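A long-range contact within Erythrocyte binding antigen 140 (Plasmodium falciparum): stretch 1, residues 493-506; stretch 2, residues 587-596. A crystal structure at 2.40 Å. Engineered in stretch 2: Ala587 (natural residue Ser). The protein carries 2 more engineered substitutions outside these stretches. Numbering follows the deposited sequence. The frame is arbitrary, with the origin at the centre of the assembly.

Stretch 1, residues 493-506: KRKEKIYSFESFKV
Stretch 2, residues 587-596: APNEYEDMCK

Residues 493-506 form an uninterrupted stretch of helix that extends at both ends, with phi/psi close to -65/-40 and i to i+4 bonds such as Lys505 N to Phe501 O (2.7 Å) and Ile498 N to Arg494 O (2.9 Å). The second stretch starts extended at the engineered Ala587 (-156/145) and Pro588 (-54/142), then turns: Tyr591 N donates to Pro588 O at 2.8 Å. Tyr591 (-114/18) is the N-cap residue of a short helix, 592-595, whose Cys595 N bonds to Tyr591 O at 2.9 Å; Lys596 (-73/175) leaves the helical conformation. Both stretches advance in the same direction, with CA-CA distances of 7.7 Å for Ile498-Pro588, 8.1 Å for Phe501-Tyr591 and 9.1 Å for Lys505-Met594. The contact covers 474 Å², both sides summed, and no hydrogen bond crosses it; flat or compact apolar groups, the rings of Tyr591, Phe501 and Pro588 and the branched Ile498, suit such packing.

Tyr591, buried like Pro588, is the centre, with the largest covered area (114 Å²). Its CA-to-CB bond points toward the helix, and chi1 -75° (m) with chi2 -83° lays the flat ring against Phe501. Phe501, whose CA-to-CB bond also points toward the other stretch (chi1 -84°, m; chi2 -67°), sets its CB over one face of the tyrosine ring, 3.6 Å from Tyr591 CZ and 3.7 Å from the ring centroid, a CH-pi contact 15° off the normal. The two rings lie near parallel, at 28°, but are slid apart with centroids 5.2 Å away, so they barely overlap. The phenylalanine ring also reaches Pro588 and Cys595: Phe501 CE2 lies 4.4 Å from Pro588 CD, and Phe501 CE1 4.2 Å from Cys595 SG, an oblique sulfur-aromatic approach. Cys595 (chi1 -87°, m) is covalently bonded elsewhere in the structure.

The CA-to-CB bond of Ile498 (m, t) points sideways, but the side-chain end comes nearer: Ile498 CG2 is 4.4 Å from Tyr591 CE2, and Ile498 CD1 is 3.9 Å from Glu590 OE2, where Glu590 has chi1 58° (p). One turn earlier, all-trans Arg494 (chi1 to chi3) extends until Arg494 NH2 lies 4.5 Å from Pro588 CB.

At the other end, Lys505 is fully extended (t, t, t, t). Its long aliphatic chain suits a place beside an aromatic ring, with Lys505 CD 3.9 Å from Tyr591 CE1, while Lys505 NZ reaches 3.8 Å from Met594 CE; Met594 curls through m, m, m. Glu502 (m, t) has CG at the tyrosine ring edge, modelled too close to Tyr591 OH, at 2.7 Å.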

# COMPACT_ATOMS: atom_id res chain seq x y z
N LYS A 493 16.20 7.62 39.19
CA LYS A 493 17.65 7.83 39.21
C LYS A 493 18.10 8.39 40.55
O LYS A 493 19.24 8.19 40.96
CB LYS A 493 18.08 8.75 38.06
CG LYS A 493 17.71 8.24 36.67
CD LYS A 493 18.03 6.76 36.49
CE LYS A 493 17.54 6.24 35.15
NZ LYS A 493 17.75 4.77 35.01
N ARG A 494 17.20 9.08 41.24
CA ARG A 494 17.50 9.58 42.58
C ARG A 494 17.62 8.39 43.53
O ARG A 494 18.59 8.29 44.28
CB ARG A 494 16.42 10.54 43.06
CG ARG A 494 16.70 11.11 44.44
CD ARG A 494 15.62 12.09 44.88
NE ARG A 494 15.70 12.37 46.31
CZ ARG A 494 16.46 13.31 46.86
NH1 ARG A 494 17.23 14.09 46.11
NH2 ARG A 494 16.44 13.48 48.17
N LYS A 495 16.64 7.50 43.49
CA LYS A 495 16.69 6.28 44.28
C LYS A 495 18.01 5.56 44.03
O LYS A 495 18.68 5.14 44.97
CB LYS A 495 15.53 5.34 43.92
CG LYS A 495 14.27 5.55 44.74
CD LYS A 495 13.50 4.24 44.91
CE LYS A 495 13.13 3.61 43.57
NZ LYS A 495 12.18 4.45 42.79
N GLU A 496 18.37 5.43 42.76
CA GLU A 496 19.60 4.75 42.38
C GLU A 496 20.80 5.40 43.04
O GLU A 496 21.65 4.72 43.61
CB GLU A 496 19.75 4.78 40.86
CG GLU A 496 20.98 4.06 40.34
CD GLU A 496 21.06 4.06 38.82
OE1 GLU A 496 20.13 4.59 38.18
OE2 GLU A 496 22.06 3.54 38.28
N LYS A 497 20.87 6.73 42.97
CA LYS A 497 22.01 7.47 43.51
C LYS A 497 22.07 7.41 45.03
O LYS A 497 23.15 7.43 45.61
CB LYS A 497 21.98 8.92 43.02
CG LYS A 497 22.59 9.10 41.65
CD LYS A 497 22.16 10.40 41.00
CE LYS A 497 23.05 10.74 39.81
NZ LYS A 497 23.15 9.62 38.83
N ILE A 498 20.91 7.33 45.68
CA ILE A 498 20.86 7.13 47.12
C ILE A 498 21.45 5.77 47.47
O ILE A 498 22.29 5.66 48.36
CB ILE A 498 19.43 7.22 47.67
CG1 ILE A 498 18.95 8.68 47.68
CG2 ILE A 498 19.36 6.65 49.08
CD1 ILE A 498 17.56 8.87 48.25
N TYR A 499 20.99 4.74 46.77
CA TYR A 499 21.50 3.39 46.99
C TYR A 499 23.00 3.34 46.71
O TYR A 499 23.74 2.60 47.36
CB TYR A 499 20.76 2.38 46.11
CG TYR A 499 19.27 2.27 46.40
CD1 TYR A 499 18.71 2.88 47.51
CD2 TYR A 499 18.43 1.55 45.55
CE1 TYR A 499 17.35 2.78 47.77
CE2 TYR A 499 17.08 1.45 45.80
CZ TYR A 499 16.54 2.06 46.92
OH TYR A 499 15.20 1.97 47.17
N SER A 500 23.45 4.12 45.73
CA SER A 500 24.87 4.17 45.39
C SER A 500 25.66 4.68 46.59
O SER A 500 26.75 4.19 46.88
CB SER A 500 25.11 5.08 44.19
OG SER A 500 24.38 4.63 43.06
N PHE A 501 25.09 5.65 47.30
CA PHE A 501 25.74 6.20 48.49
C PHE A 501 25.83 5.16 49.60
O PHE A 501 26.84 5.08 50.29
CB PHE A 501 24.98 7.44 48.99
CG PHE A 501 25.36 8.71 48.29
CD1 PHE A 501 26.63 9.24 48.44
CD2 PHE A 501 24.45 9.38 47.50
CE1 PHE A 501 26.98 10.42 47.80
CE2 PHE A 501 24.79 10.55 46.85
CZ PHE A 501 26.06 11.07 47.00
N GLU A 502 24.76 4.39 49.78
CA GLU A 502 24.72 3.37 50.83
C GLU A 502 25.80 2.31 50.62
O GLU A 502 26.69 2.16 51.46
CB GLU A 502 23.34 2.71 50.89
CG GLU A 502 22.27 3.61 51.50
CD GLU A 502 20.89 2.99 51.47
OE1 GLU A 502 20.42 2.63 50.37
OE2 GLU A 502 20.27 2.86 52.55
N SER A 503 25.73 1.58 49.51
CA SER A 503 26.71 0.55 49.22
C SER A 503 28.13 1.09 49.31
O SER A 503 29.06 0.37 49.68
CB SER A 503 26.46 -0.05 47.82
OG SER A 503 26.50 0.94 46.81
N PHE A 504 28.29 2.37 48.99
CA PHE A 504 29.59 3.03 49.08
C PHE A 504 29.96 3.28 50.53
O PHE A 504 31.10 3.05 50.95
CB PHE A 504 29.56 4.36 48.31
CG PHE A 504 30.78 5.20 48.52
CD1 PHE A 504 30.88 6.06 49.61
CD2 PHE A 504 31.83 5.15 47.62
CE1 PHE A 504 32.00 6.84 49.79
CE2 PHE A 504 32.96 5.93 47.80
CZ PHE A 504 33.04 6.77 48.89
N LYS A 505 28.98 3.74 51.31
CA LYS A 505 29.19 4.03 52.72
C LYS A 505 29.54 2.77 53.50
O LYS A 505 30.41 2.79 54.37
CB LYS A 505 27.93 4.68 53.31
CG LYS A 505 28.06 5.08 54.76
CD LYS A 505 26.82 5.79 55.27
CE LYS A 505 26.95 6.18 56.73
NZ LYS A 505 25.79 6.98 57.21
N VAL A 506 28.85 1.68 53.18
CA VAL A 506 29.06 0.42 53.89
C VAL A 506 30.40 -0.21 53.54
O VAL A 506 31.06 -0.80 54.39
CB VAL A 506 27.93 -0.59 53.58
CG1 VAL A 506 28.17 -1.90 54.31
CG2 VAL A 506 26.58 -0.00 53.97
N ALA A 587 22.89 17.75 48.35
CA ALA A 587 23.10 16.40 48.86
C ALA A 587 21.85 15.95 49.61
O ALA A 587 21.18 16.76 50.25
CB ALA A 587 24.31 16.37 49.78
N PRO A 588 21.51 14.65 49.52
CA PRO A 588 20.34 14.14 50.24
C PRO A 588 20.41 14.47 51.72
O PRO A 588 21.50 14.42 52.30
CB PRO A 588 20.42 12.63 50.02
CG PRO A 588 21.22 12.46 48.78
CD PRO A 588 22.21 13.59 48.78
N ASN A 589 19.28 14.80 52.34
CA ASN A 589 19.25 15.20 53.74
C ASN A 589 19.85 14.13 54.66
O ASN A 589 20.42 14.45 55.70
CB ASN A 589 17.83 15.53 54.18
CG ASN A 589 17.78 16.25 55.51
OD1 ASN A 589 18.71 16.99 55.86
ND2 ASN A 589 16.70 16.05 56.26
N GLU A 590 19.70 12.87 54.28
CA GLU A 590 20.24 11.76 55.05
C GLU A 590 21.76 11.66 54.88
O GLU A 590 22.45 11.11 55.73
CB GLU A 590 19.58 10.44 54.65
CG GLU A 590 19.72 10.08 53.18
CD GLU A 590 18.47 10.39 52.37
OE1 GLU A 590 18.27 11.56 51.99
OE2 GLU A 590 17.68 9.45 52.12
N TYR A 591 22.26 12.18 53.76
CA TYR A 591 23.69 12.18 53.48
C TYR A 591 24.26 13.60 53.46
O TYR A 591 25.34 13.83 52.92
CB TYR A 591 23.97 11.50 52.14
CG TYR A 591 23.84 10.00 52.20
CD1 TYR A 591 24.90 9.22 52.65
CD2 TYR A 591 22.68 9.36 51.81
CE1 TYR A 591 24.80 7.84 52.71
CE2 TYR A 591 22.56 7.98 51.86
CZ TYR A 591 23.63 7.23 52.31
OH TYR A 591 23.53 5.87 52.37
N GLU A 592 23.52 14.54 54.04
CA GLU A 592 23.98 15.92 54.10
C GLU A 592 25.26 15.99 54.92
O GLU A 592 26.30 16.43 54.43
CB GLU A 592 22.90 16.81 54.72
CG GLU A 592 23.13 18.31 54.53
CD GLU A 592 22.91 18.75 53.10
OE1 GLU A 592 22.57 17.90 52.25
OE2 GLU A 592 23.07 19.96 52.82
N ASP A 593 25.17 15.54 56.17
CA ASP A 593 26.32 15.56 57.07
C ASP A 593 27.44 14.68 56.53
O ASP A 593 28.62 14.96 56.74
CB ASP A 593 25.90 15.08 58.46
CG ASP A 593 27.06 15.08 59.45
OD1 ASP A 593 27.85 16.05 59.44
OD2 ASP A 593 27.17 14.12 60.23
N MET A 594 27.06 13.61 55.83
CA MET A 594 28.04 12.66 55.33
C MET A 594 28.84 13.26 54.17
O MET A 594 30.05 13.05 54.08
CB MET A 594 27.34 11.37 54.89
CG MET A 594 26.35 10.82 55.90
SD MET A 594 26.96 10.87 57.60
CE MET A 594 28.37 9.78 57.50
N CYS A 595 28.16 14.00 53.30
CA CYS A 595 28.84 14.67 52.20
C CYS A 595 29.69 15.81 52.72
O CYS A 595 30.73 16.14 52.15
CB CYS A 595 27.83 15.19 51.17
SG CYS A 595 27.37 13.97 49.92
N LYS A 596 29.24 16.43 53.81
CA LYS A 596 30.09 17.33 54.57
C LYS A 596 31.09 16.46 55.31
O LYS A 596 31.02 15.23 55.25
CB LYS A 596 29.26 18.14 55.57
CG LYS A 596 28.21 19.03 54.94
CD LYS A 596 27.20 19.51 55.98
CE LYS A 596 26.16 20.43 55.36
NZ LYS A 596 25.08 20.77 56.33